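PDB 3BT4: fungal protease inhibitor-1 from Antheraea mylitta, which inhibits proteases of the fungi Aspergillus oryzae and Rhizopus oryzae, and also trypsin and chymotrypsin, but not papain. Local coordinates for residues A[45-50]-A[64-69]; A[36-41]-A[54-59]; A[16-21]-A[41-46]. All blocks are in the same frame, centred on the assembly; numbering follows the deposited sequence.

Interaction 1 of 3, residues A[45-50]-A[64-69]; sequences TLLRER and PSAVCQ
Leu46 meets Val67 on one face of a short parallel pairing and Gln69 just beyond its end, while Leu47 shares the other face with Ala66 and Thr45. With CG anti to the carbonyl carbon (chi1 -56°), Leu46 splits its methyls between two partners: CD2 lies 3.8 Å from Val67 CG2, and CD1 lies against Gln69 at both CG (3.7 Å) and NE2 (3.6 Å). Gln69, CG anti to its own backbone N (chi1 -170°) and the chain extended, crosses Leu46 at about a right angle, so its amide end takes part as well as its methylenes, suiting an exposed site. On the opposite face Leu47 CG sits 3.5 Å from Val67 O, and its CD2 reaches within 4.3 Å of Ala66 CB, small enough for a leucine to lie beside it. Val67, buried, packs on Tyr56 as well as Leu46; Cys68 is tied to Cys79 by a disulfide. The backbone bonds alternate: Thr45 N to Ser65 O (2.8 Å), Val67 N to Thr45 O, Leu47 N to Val67 O and Gln69 N to Leu47 O (2.9 Å). This ladder is the signature of a parallel beta pair, here at the edge of a small mixed sheet.

Interaction 2 of 3, residues A[36-41]-A[54-59]; sequences KCACCP and KTYSKE
In the disulfide-rich centre of this small inhibitor, the turn at Cys37 and Ala38, just before strand 40-47, packs against the loop holding Tyr56 and Lys58. The turn is densely cross-linked: Cys37, Cys39 and Cys40 are bonded to Cys4, Cys9 and Cys14, and Cys39 and Cys40 both face Ser34 in a classic beta bulge. Cys37 and Ala38 adopt left-handed backbone conformations with positive phi. Cys37 N donates to Lys58 O at 2.7 Å, with a fairly straight N-H but with the donor well above the carbonyl plane. Beside the bond, Lys36 CA comes within 3.6 Å of the same oxygen.

Lys58 also supplies the main side-chain contact. Its CB lies 3.8 Å from Ala38 N. CG stands between the backbone N and the carbonyl carbon, the crowded position (chi1 74°), and the chain extended beyond it brings CD to 3.8 Å from Cys37 O. The same CD is 3.8 Å from Ala38 CB. A lysine suits this place because its long aliphatic part can cover a peptide while the amino group continues beyond it. Ala38 brings its single methyl toward the loop, where Tyr56 OH also meets CB at 3.8 Å. In Tyr56 CG is anti to the backbone N (chi1 -178°), and the hydroxyl end of the ring reaches the turn; OH is hydrogen-bonded to His33 O, and the rings of Tyr56 and His33 also meet, their planes about 30° apart.

Chemically, then, one backbone hydrogen bond satisfies the buried Cys37 amide, and the rest of the contact is dispersion between methylenes, a methyl and a peptide. The cysteine side chains remain committed to their disulfides, and the tyrosine hydroxyl has its polar partner in His33, so its touch on Ala38 is simply packing.

Interaction 3 of 3, residues A[16-21]-A[41-46]; sequences SPIARA and PACVTL
Pro17 and Ile18 lie against Pro41 and Cys43, packing an irregular surface loop onto the start of strand 40-47, the middle strand of the small mixed sheet. The innermost contacts are apolar. Pro17 sets its CB against the ring of Pro41, 3.7 Å from CG and 3.9 Å from CD. The side chains of Ile18 and Pro41 run antiparallel alongside each other: Ile18 CG1 is 4.0 Å from Pro41 CB, and Ile18 O lies 3.4 Å from Pro41 CG. CG1 falls between the backbone N and the carbonyl carbon (chi1 69°), which turns this branch toward the strand, and CD1 continues to 3.6 Å from Cys43 N. CD1 also approaches Cys43 SG, though the closeness of that approach is doubtful. Isoleucine fits here because its long CG1-CD1 arm can follow the strand from Pro41 to Cys43.

Further out, covalent and backbone links hold the pieces in place. A Cys23-Cys43 disulfide links the chain just after residues 16-21 to the strand, and Ile18 touches Cys23 too. The strand itself bonds through Ala42 to Arg30, and Tyr29 packs on Pro41. Between the two segments a water bridges the backbones: it accepts from Ile18 N at 2.9 Å and donates to Pro41 O at 2.7 Å.

How the interactions relate
Strand 40-47 threads through all three contacts. Interaction 2 grips the turn leading into it, interaction 3 packs a loop along its first half, and interaction 1 pairs its second half with strand 66-68. Interactions 2 and 3 share Pro41, with centres about 13 Å apart; the segments of interactions 1 and 3 overlap at Thr45 and Leu46, their centres about 15 Å apart, and Ser65 O comes 3.2 Å from Val44 CB. Interactions 1 and 2, about 14 Å between centres, also touch away from strand 40-47: Pro64 CD lies 3.6 Å from Tyr56 CD1, and Val67 CG1 is 3.9 Å from that same ring atom. A glycerol, probably from crystallisation, lies about 3 Å from the Ser65 side chain.

Interaction 1 of 3, residues A[45-50]-A[64-69]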
ATOM      1  N   THR A  45       2.001  -4.238   7.265  1.00 12.96           N
ATOM      2  CA  THR A  45       1.729  -3.948   8.660  1.00 13.66           C
ATOM      3  C   THR A  45       0.668  -2.846   8.746  1.00 12.93           C
ATOM      4  O   THR A  45       0.701  -1.887   7.990  1.00 11.92           O
ATOM      5  CB  THR A  45       3.047  -3.537   9.355  1.00 13.70           C
ATOM      6  OG1 THR A  45       3.903  -4.687   9.404  1.00 17.96           O
ATOM      7  CG2 THR A  45       2.823  -2.989  10.788  1.00 16.10           C
ATOM      8  N   LEU A  46      -0.291  -2.984   9.660  1.00 13.19           N
ATOM      9  CA  LEU A  46      -1.297  -1.925   9.818  1.00 12.94           C
ATOM     10  C   LEU A  46      -1.074  -1.060  11.047  1.00 12.89           C
ATOM     11  O   LEU A  46      -0.665  -1.549  12.116  1.00 13.02           O
ATOM     12  CB  LEU A  46      -2.734  -2.471   9.775  1.00 13.02           C
ATOM     13  CG  LEU A  46      -3.149  -3.284   8.536  1.00 13.65           C
ATOM     14  CD1 LEU A  46      -4.578  -3.782   8.661  1.00 13.47           C
ATOM     15  CD2 LEU A  46      -2.952  -2.496   7.236  1.00 11.08           C
ATOM     16  N   LEU A  47      -1.347   0.233  10.872  1.00 12.83           N
ATOM     17  CA  LEU A  47      -1.120   1.237  11.905  1.00 12.07           C
ATOM     18  C   LEU A  47      -2.421   1.815  12.435  1.00 12.70           C
ATOM     19  O   LEU A  47      -3.420   1.914  11.720  1.00 11.83           O
ATOM     20  CB  LEU A  47      -0.223   2.352  11.371  1.00 11.72           C
ATOM     21  CG  LEU A  47       1.040   1.946  10.598  1.00 10.86           C
ATOM     22  CD1 LEU A  47       1.510   3.104   9.786  1.00 10.35           C
ATOM     23  CD2 LEU A  47       2.150   1.452  11.491  1.00 10.25           C
ATOM     24  N   ARG A  48      -2.388   2.185  13.708  1.00 13.00           N
ATOM     25  CA  ARG A  48      -3.533   2.727  14.407  1.00 14.29           C
ATOM     26  C   ARG A  48      -3.665   4.239  14.212  1.00 14.44           C
ATOM     27  O   ARG A  48      -2.718   4.915  13.813  1.00 14.46           O
ATOM     28  CB  ARG A  48      -3.405   2.433  15.906  1.00 14.68           C
ATOM     29  CG  ARG A  48      -3.223   0.975  16.291  1.00 16.08           C
ATOM     30  CD  ARG A  48      -4.512   0.237  16.161  1.00 20.75           C
ATOM     31  NE  ARG A  48      -4.543  -0.974  16.977  1.00 22.29           N
ATOM     32  CZ  ARG A  48      -4.954  -1.006  18.245  1.00 23.34           C
ATOM     33  NH1 ARG A  48      -5.345   0.112  18.854  1.00 22.60           N
ATOM     34  NH2 ARG A  48      -4.979  -2.161  18.897  1.00 23.11           N
ATOM     35  N   GLU A  49      -4.841   4.764  14.549  1.00 15.04           N
ATOM     36  CA  GLU A  49      -5.084   6.199  14.536  1.00 15.79           C
ATOM     37  C   GLU A  49      -4.063   6.966  15.381  1.00 15.10           C
ATOM     38  O   GLU A  49      -3.791   6.599  16.524  1.00 14.10           O
ATOM     39  CB  GLU A  49      -6.501   6.493  15.033  1.00 15.26           C
ATOM     40  CG  GLU A  49      -6.887   7.947  14.868  1.00 17.78           C
ATOM     41  CD  GLU A  49      -8.343   8.242  15.225  1.00 18.76           C
ATOM     42  OE1 GLU A  49      -9.021   7.381  15.843  1.00 22.20           O
ATOM     43  OE2 GLU A  49      -8.792   9.361  14.897  1.00 22.39           O
ATOM     44  N   ARG A  50      -3.525   8.033  14.787  1.00 15.34           N
ATOM     45  CA  ARG A  50      -2.534   8.938  15.399  1.00 15.69           C
ATOM     46  C   ARG A  50      -1.099   8.482  15.208  1.00 15.26           C
ATOM     47  O   ARG A  50      -0.188   9.308  15.249  1.00 15.34           O
ATOM     48  CB  ARG A  50      -2.788   9.202  16.892  1.00 15.87           C
ATOM     49  CG  ARG A  50      -4.101   9.859  17.215  1.00 17.32           C
ATOM     50  CD  ARG A  50      -4.409  11.035  16.305  1.00 20.72           C
ATOM     51  NE  ARG A  50      -5.845  11.328  16.365  1.00 25.33           N
ATOM     52  CZ  ARG A  50      -6.433  12.069  17.312  1.00 24.74           C
ATOM     53  NH1 ARG A  50      -5.708  12.625  18.286  1.00 23.60           N
ATOM     54  NH2 ARG A  50      -7.748  12.261  17.279  1.00 24.03           N
ATOM     55  N   PRO A  64       5.069   2.165   1.105  1.00 15.63           N
ATOM     56  CA  PRO A  64       5.558   1.541   2.340  1.00 15.60           C
ATOM     57  C   PRO A  64       4.692   0.347   2.721  1.00 15.09           C
ATOM     58  O   PRO A  64       3.491   0.355   2.462  1.00 15.00           O
ATOM     59  CB  PRO A  64       5.417   2.653   3.389  1.00 15.57           C
ATOM     60  CG  PRO A  64       4.400   3.600   2.829  1.00 15.93           C
ATOM     61  CD  PRO A  64       4.550   3.527   1.337  1.00 15.69           C
ATOM     62  N   SER A  65       5.306  -0.668   3.328  1.00 14.32           N
ATOM     63  CA  SER A  65       4.586  -1.865   3.750  1.00 14.35           C
ATOM     64  C   SER A  65       3.789  -1.649   5.017  1.00 13.58           C
ATOM     65  O   SER A  65       2.954  -2.465   5.380  1.00 13.29           O
ATOM     66  CB  SER A  65       5.560  -3.025   3.936  1.00 14.91           C
ATOM     67  OG  SER A  65       6.074  -3.396   2.667  1.00 17.53           O
ATOM     68  N   ALA A  66       4.052  -0.547   5.697  1.00 12.91           N
ATOM     69  CA  ALA A  66       3.339  -0.224   6.921  1.00 12.16           C
ATOM     70  C   ALA A  66       2.377   0.883   6.571  1.00 11.53           C
ATOM     71  O   ALA A  66       2.783   1.986   6.225  1.00 10.74           O
ATOM     72  CB  ALA A  66       4.312   0.214   8.015  1.00 11.80           C
ATOM     73  N   VAL A  67       1.094   0.578   6.649  1.00 11.78           N
ATOM     74  CA  VAL A  67       0.068   1.512   6.199  1.00 12.47           C
ATOM     75  C   VAL A  67      -1.009   1.708   7.267  1.00 12.28           C
ATOM     76  O   VAL A  67      -1.194   0.852   8.129  1.00 12.78           O
ATOM     77  CB  VAL A  67      -0.527   1.093   4.811  1.00 12.14           C
ATOM     78  CG1 VAL A  67       0.475   1.389   3.671  1.00 13.20           C
ATOM     79  CG2 VAL A  67      -0.965  -0.370   4.807  1.00 12.78           C
ATOM     80  N   CYS A  68      -1.698   2.837   7.233  1.00 12.25           N
ATOM     81  CA  CYS A  68      -2.796   3.080   8.170  1.00 13.96           C
ATOM     82  C   CYS A  68      -3.908   2.054   7.991  1.00 14.41           C
ATOM     83  O   CYS A  68      -4.216   1.659   6.853  1.00 15.11           O
ATOM     84  CB  CYS A  68      -3.356   4.496   7.989  1.00 13.83           C
ATOM     85  SG  CYS A  68      -2.100   5.750   8.221  1.00 15.35           S
ATOM     86  N   GLN A  69      -4.503   1.626   9.096  1.00 14.89           N
ATOM     87  CA  GLN A  69      -5.573   0.638   9.029  1.00 15.88           C
ATOM     88  C   GLN A  69      -6.849   1.290   8.496  1.00 16.29           C
ATOM     89  O   GLN A  69      -7.425   2.172   9.143  1.00 15.70           O
ATOM     90  CB  GLN A  69      -5.795  -0.037  10.389  1.00 15.64           C
ATOM     91  CG  GLN A  69      -6.732  -1.252  10.357  1.00 16.86           C
ATOM     92  CD  GLN A  69      -6.635  -2.138  11.605  1.00 16.62           C
ATOM     93  OE1 GLN A  69      -6.393  -1.660  12.719  1.00 18.36           O
ATOM     94  NE2 GLN A  69      -6.824  -3.440  11.417  1.00 17.46           N
TER

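Interaction 2 of 3, residues A[36-41]-A[54-59]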
ATOM      1  N   LYS A  36       5.203   1.150  -8.395  1.00 15.61           N
ATOM      2  CA  LYS A  36       4.339   2.032  -9.187  1.00 16.09           C
ATOM      3  C   LYS A  36       3.022   1.322  -9.518  1.00 15.49           C
ATOM      4  O   LYS A  36       3.025   0.167  -9.975  1.00 15.16           O
ATOM      5  CB  LYS A  36       5.062   2.503 -10.448  1.00 16.15           C
ATOM      6  CG  LYS A  36       6.222   3.448 -10.137  1.00 17.54           C
ATOM      7  CD  LYS A  36       6.954   3.920 -11.391  1.00 18.73           C
ATOM      8  CE  LYS A  36       8.104   2.983 -11.772  1.00 22.62           C
ATOM      9  NZ  LYS A  36       9.087   2.826 -10.657  1.00 24.68           N
ATOM     10  N   CYS A  37       1.911   2.009  -9.233  1.00 14.91           N
ATOM     11  CA  CYS A  37       0.542   1.490  -9.407  1.00 15.25           C
ATOM     12  C   CYS A  37       0.205   0.214  -8.611  1.00 15.26           C
ATOM     13  O   CYS A  37      -0.828  -0.436  -8.864  1.00 14.93           O
ATOM     14  CB  CYS A  37       0.171   1.368 -10.898  1.00 15.27           C
ATOM     15  SG  CYS A  37       0.189   2.991 -11.737  1.00 16.70           S
ATOM     16  N   ALA A  38       1.065  -0.124  -7.642  1.00 14.89           N
ATOM     17  CA  ALA A  38       0.787  -1.220  -6.708  1.00 14.44           C
ATOM     18  C   ALA A  38       0.670  -2.579  -7.423  1.00 14.23           C
ATOM     19  O   ALA A  38      -0.143  -3.410  -7.060  1.00 13.21           O
ATOM     20  CB  ALA A  38      -0.480  -0.907  -5.915  1.00 14.28           C
ATOM     21  N   CYS A  39       1.519  -2.793  -8.429  1.00 14.31           N
ATOM     22  CA  CYS A  39       1.556  -4.037  -9.215  1.00 14.65           C
ATOM     23  C   CYS A  39       2.114  -5.240  -8.460  1.00 15.03           C
ATOM     24  O   CYS A  39       1.852  -6.391  -8.839  1.00 15.17           O
ATOM     25  CB  CYS A  39       2.340  -3.819 -10.514  1.00 14.72           C
ATOM     26  SG  CYS A  39       1.575  -2.552 -11.565  1.00 14.59           S
ATOM     27  N   CYS A  40       2.859  -4.973  -7.387  1.00 15.11           N
ATOM     28  CA  CYS A  40       3.478  -6.042  -6.595  1.00 15.34           C
ATOM     29  C   CYS A  40       2.765  -6.355  -5.274  1.00 14.64           C
ATOM     30  O   CYS A  40       2.353  -5.447  -4.543  1.00 14.10           O
ATOM     31  CB  CYS A  40       4.955  -5.749  -6.332  1.00 15.30           C
ATOM     32  SG  CYS A  40       6.030  -5.853  -7.805  1.00 18.28           S
ATOM     33  N   PRO A  41       2.640  -7.652  -4.956  1.00 14.65           N
ATOM     34  CA  PRO A  41       2.116  -8.092  -3.657  1.00 15.02           C
ATOM     35  C   PRO A  41       3.036  -7.655  -2.516  1.00 15.05           C
ATOM     36  O   PRO A  41       4.205  -7.406  -2.739  1.00 14.69           O
ATOM     37  CB  PRO A  41       2.116  -9.624  -3.790  1.00 15.42           C
ATOM     38  CG  PRO A  41       3.149  -9.899  -4.885  1.00 14.77           C
ATOM     39  CD  PRO A  41       2.993  -8.788  -5.825  1.00 14.20           C
ATOM     40  N   LYS A  54       4.450   6.784   6.920  1.00 16.31           N
ATOM     41  CA  LYS A  54       5.079   7.324   5.716  1.00 17.45           C
ATOM     42  C   LYS A  54       4.056   7.407   4.598  1.00 17.48           C
ATOM     43  O   LYS A  54       3.210   6.533   4.455  1.00 17.15           O
ATOM     44  CB  LYS A  54       6.252   6.459   5.268  1.00 17.64           C
ATOM     45  CG  LYS A  54       7.252   6.090   6.371  1.00 19.13           C
ATOM     46  CD  LYS A  54       8.031   4.809   6.003  1.00 22.58           C
ATOM     47  CE  LYS A  54       8.915   5.040   4.774  1.00 25.13           C
ATOM     48  NZ  LYS A  54       9.982   3.991   4.562  1.00 26.55           N
ATOM     49  N   THR A  55       4.147   8.463   3.796  1.00 18.44           N
ATOM     50  CA  THR A  55       3.184   8.707   2.721  1.00 19.24           C
ATOM     51  C   THR A  55       3.062   7.500   1.748  1.00 19.01           C
ATOM     52  O   THR A  55       4.060   6.891   1.323  1.00 19.32           O
ATOM     53  CB  THR A  55       3.525  10.010   1.935  1.00 19.77           C
ATOM     54  OG1 THR A  55       4.837   9.902   1.380  1.00 21.62           O
ATOM     55  CG2 THR A  55       3.509  11.206   2.828  1.00 19.35           C
ATOM     56  N   TYR A  56       1.830   7.137   1.448  1.00 18.61           N
ATOM     57  CA  TYR A  56       1.563   6.059   0.511  1.00 18.90           C
ATOM     58  C   TYR A  56       0.880   6.641  -0.707  1.00 18.84           C
ATOM     59  O   TYR A  56      -0.221   7.203  -0.600  1.00 18.12           O
ATOM     60  CB  TYR A  56       0.666   4.979   1.128  1.00 18.59           C
ATOM     61  CG  TYR A  56       0.420   3.818   0.189  1.00 19.39           C
ATOM     62  CD1 TYR A  56       1.296   2.738   0.144  1.00 19.22           C
ATOM     63  CD2 TYR A  56      -0.678   3.812  -0.676  1.00 21.11           C
ATOM     64  CE1 TYR A  56       1.081   1.676  -0.724  1.00 19.63           C
ATOM     65  CE2 TYR A  56      -0.894   2.752  -1.565  1.00 20.29           C
ATOM     66  CZ  TYR A  56      -0.009   1.688  -1.567  1.00 19.54           C
ATOM     67  OH  TYR A  56      -0.211   0.633  -2.415  1.00 20.29           O
ATOM     68  N   SER A  57       1.537   6.495  -1.858  1.00 18.91           N
ATOM     69  CA  SER A  57       0.951   6.878  -3.145  1.00 19.24           C
ATOM     70  C   SER A  57       1.458   5.942  -4.239  1.00 19.06           C
ATOM     71  O   SER A  57       2.622   6.002  -4.624  1.00 18.36           O
ATOM     72  CB  SER A  57       1.242   8.346  -3.484  1.00 19.39           C
ATOM     73  OG  SER A  57       0.696   8.690  -4.753  1.00 20.90           O
ATOM     74  N   LYS A  58       0.568   5.064  -4.704  1.00 20.02           N
ATOM     75  CA  LYS A  58       0.872   4.098  -5.770  1.00 21.17           C
ATOM     76  C   LYS A  58       1.051   4.800  -7.115  1.00 22.24           C
ATOM     77  O   LYS A  58       1.874   4.376  -7.930  1.00 22.54           O
ATOM     78  CB  LYS A  58      -0.204   3.018  -5.874  1.00 20.58           C
ATOM     79  CG  LYS A  58      -1.491   3.475  -6.483  1.00 19.51           C
ATOM     80  CD  LYS A  58      -2.414   2.316  -6.744  1.00 19.28           C
ATOM     81  CE  LYS A  58      -3.755   2.825  -7.216  1.00 20.32           C
ATOM     82  NZ  LYS A  58      -4.612   1.733  -7.727  1.00 22.03           N
ATOM     83  N   GLU A  59       0.303   5.888  -7.310  1.00 23.21           N
ATOM     84  CA  GLU A  59       0.425   6.755  -8.487  1.00 24.26           C
ATOM     85  C   GLU A  59       1.833   7.266  -8.627  1.00 24.58           C
ATOM     86  O   GLU A  59       2.259   7.673  -9.698  1.00 25.23           O
ATOM     87  CB  GLU A  59      -0.506   7.964  -8.352  1.00 24.13           C
ATOM     88  CG  GLU A  59      -1.982   7.650  -8.474  1.00 24.53           C
ATOM     89  CD  GLU A  59      -2.554   6.891  -7.288  1.00 24.19           C
ATOM     90  OE1 GLU A  59      -3.524   6.136  -7.495  1.00 25.42           O
ATOM     91  OE2 GLU A  59      -2.058   7.043  -6.153  1.00 23.40           O
TER

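Interaction 3 of 3, residues A[16-21]-A[41-46]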
ATOM      1  N   SER A  16       9.546  -9.544  -9.420  1.00 23.29           N
ATOM      2  CA  SER A  16       9.961 -10.524  -8.428  1.00 23.59           C
ATOM      3  C   SER A  16       8.968 -10.625  -7.278  1.00 22.67           C
ATOM      4  O   SER A  16       9.321 -10.299  -6.136  1.00 22.71           O
ATOM      5  CB  SER A  16      11.350 -10.174  -7.897  1.00 24.25           C
ATOM      6  OG  SER A  16      12.264  -9.941  -8.963  1.00 27.39           O
ATOM      7  N   PRO A  17       7.740 -11.114  -7.564  1.00 21.44           N
ATOM      8  CA  PRO A  17       6.646 -11.014  -6.598  1.00 20.60           C
ATOM      9  C   PRO A  17       6.854 -11.986  -5.453  1.00 19.91           C
ATOM     10  O   PRO A  17       7.371 -13.088  -5.667  1.00 20.19           O
ATOM     11  CB  PRO A  17       5.413 -11.410  -7.417  1.00 20.66           C
ATOM     12  CG  PRO A  17       5.948 -12.361  -8.461  1.00 21.14           C
ATOM     13  CD  PRO A  17       7.333 -11.839  -8.786  1.00 21.53           C
ATOM     14  N   ILE A  18       6.492 -11.572  -4.247  1.00 18.33           N
ATOM     15  CA  ILE A  18       6.498 -12.486  -3.120  1.00 17.58           C
ATOM     16  C   ILE A  18       5.247 -13.362  -3.214  1.00 16.70           C
ATOM     17  O   ILE A  18       4.242 -12.960  -3.800  1.00 16.33           O
ATOM     18  CB  ILE A  18       6.495 -11.739  -1.760  1.00 17.24           C
ATOM     19  CG1 ILE A  18       5.153 -11.036  -1.546  1.00 17.54           C
ATOM     20  CG2 ILE A  18       7.681 -10.787  -1.661  1.00 18.34           C
ATOM     21  CD1 ILE A  18       4.947 -10.497  -0.203  1.00 19.78           C
ATOM     22  N   ALA A  19       5.321 -14.549  -2.620  1.00 15.94           N
ATOM     23  CA  ALA A  19       4.188 -15.457  -2.528  1.00 15.35           C
ATOM     24  C   ALA A  19       3.337 -15.125  -1.307  1.00 15.21           C
ATOM     25  O   ALA A  19       3.823 -14.573  -0.328  1.00 14.64           O
ATOM     26  CB  ALA A  19       4.667 -16.916  -2.480  1.00 14.69           C
ATOM     27  N   ARG A  20       2.059 -15.455  -1.393  1.00 15.19           N
ATOM     28  CA  ARG A  20       1.129 -15.310  -0.280  1.00 15.89           C
ATOM     29  C   ARG A  20       1.605 -16.119   0.927  1.00 16.50           C
ATOM     30  O   ARG A  20       1.551 -15.662   2.067  1.00 15.85           O
ATOM     31  CB  ARG A  20      -0.270 -15.765  -0.709  1.00 15.30           C
ATOM     32  CG  ARG A  20      -1.293 -15.668   0.388  1.00 14.86           C
ATOM     33  CD  ARG A  20      -2.685 -15.893  -0.114  1.00 14.15           C
ATOM     34  NE  ARG A  20      -2.883 -17.257  -0.580  1.00 13.28           N
ATOM     35  CZ  ARG A  20      -4.070 -17.855  -0.655  1.00 11.29           C
ATOM     36  NH1 ARG A  20      -5.165 -17.217  -0.305  1.00  9.97           N
ATOM     37  NH2 ARG A  20      -4.151 -19.098  -1.102  1.00 11.28           N
ATOM     38  N   ALA A  21       2.094 -17.319   0.618  1.00 18.06           N
ATOM     39  CA  ALA A  21       2.674 -18.291   1.544  1.00 18.58           C
ATOM     40  C   ALA A  21       3.879 -17.799   2.353  1.00 18.72           C
ATOM     41  O   ALA A  21       4.299 -18.473   3.288  1.00 19.17           O
ATOM     42  CB  ALA A  21       3.084 -19.563   0.729  1.00 19.49           C
ATOM     43  N   PRO A  41       2.640  -7.652  -4.956  1.00 14.65           N
ATOM     44  CA  PRO A  41       2.116  -8.092  -3.657  1.00 15.02           C
ATOM     45  C   PRO A  41       3.036  -7.655  -2.516  1.00 15.05           C
ATOM     46  O   PRO A  41       4.205  -7.406  -2.739  1.00 14.69           O
ATOM     47  CB  PRO A  41       2.116  -9.624  -3.790  1.00 15.42           C
ATOM     48  CG  PRO A  41       3.149  -9.899  -4.885  1.00 14.77           C
ATOM     49  CD  PRO A  41       2.993  -8.788  -5.825  1.00 14.20           C
ATOM     50  N   ALA A  42       2.502  -7.556  -1.303  1.00 15.72           N
ATOM     51  CA  ALA A  42       3.308  -7.184  -0.137  1.00 15.57           C
ATOM     52  C   ALA A  42       2.800  -7.853   1.127  1.00 15.64           C
ATOM     53  O   ALA A  42       1.620  -8.182   1.234  1.00 16.13           O
ATOM     54  CB  ALA A  42       3.293  -5.692   0.044  1.00 15.95           C
ATOM     55  N   CYS A  43       3.698  -8.053   2.085  1.00 15.55           N
ATOM     56  CA  CYS A  43       3.301  -8.413   3.438  1.00 15.46           C
ATOM     57  C   CYS A  43       3.232  -7.094   4.202  1.00 14.96           C
ATOM     58  O   CYS A  43       4.249  -6.437   4.421  1.00 14.85           O
ATOM     59  CB  CYS A  43       4.300  -9.392   4.056  1.00 15.99           C
ATOM     60  SG  CYS A  43       4.595 -10.874   2.972  1.00 17.95           S
ATOM     61  N   VAL A  44       2.015  -6.674   4.545  1.00 14.20           N
ATOM     62  CA  VAL A  44       1.825  -5.342   5.126  1.00 13.29           C
ATOM     63  C   VAL A  44       1.574  -5.331   6.642  1.00 13.22           C
ATOM     64  O   VAL A  44       1.038  -6.278   7.220  1.00 11.73           O
ATOM     65  CB  VAL A  44       0.744  -4.527   4.359  1.00 13.40           C
ATOM     66  CG1 VAL A  44       1.022  -4.582   2.857  1.00 12.29           C
ATOM     67  CG2 VAL A  44      -0.635  -5.040   4.639  1.00 12.75           C
ATOM     68  N   THR A  45       2.001  -4.238   7.265  1.00 12.96           N
ATOM     69  CA  THR A  45       1.729  -3.948   8.660  1.00 13.66           C
ATOM     70  C   THR A  45       0.668  -2.846   8.746  1.00 12.93           C
ATOM     71  O   THR A  45       0.701  -1.887   7.990  1.00 11.92           O
ATOM     72  CB  THR A  45       3.047  -3.537   9.355  1.00 13.70           C
ATOM     73  OG1 THR A  45       3.903  -4.687   9.404  1.00 17.96           O
ATOM     74  CG2 THR A  45       2.823  -2.989  10.788  1.00 16.10           C
ATOM     75  N   LEU A  46      -0.291  -2.984   9.660  1.00 13.19           N
ATOM     76  CA  LEU A  46      -1.297  -1.925   9.818  1.00 12.94           C
ATOM     77  C   LEU A  46      -1.074  -1.060  11.047  1.00 12.89           C
ATOM     78  O   LEU A  46      -0.665  -1.549  12.116  1.00 13.02           O
ATOM     79  CB  LEU A  46      -2.734  -2.471   9.775  1.00 13.02           C
ATOM     80  CG  LEU A  46      -3.149  -3.284   8.536  1.00 13.65           C
ATOM     81  CD1 LEU A  46      -4.578  -3.782   8.661  1.00 13.47           C
ATOM     82  CD2 LEU A  46      -2.952  -2.496   7.236  1.00 11.08           C
TER
HETATM   83  O   HOH W   1       6.140  -8.665  -4.227  1.00 19.02           O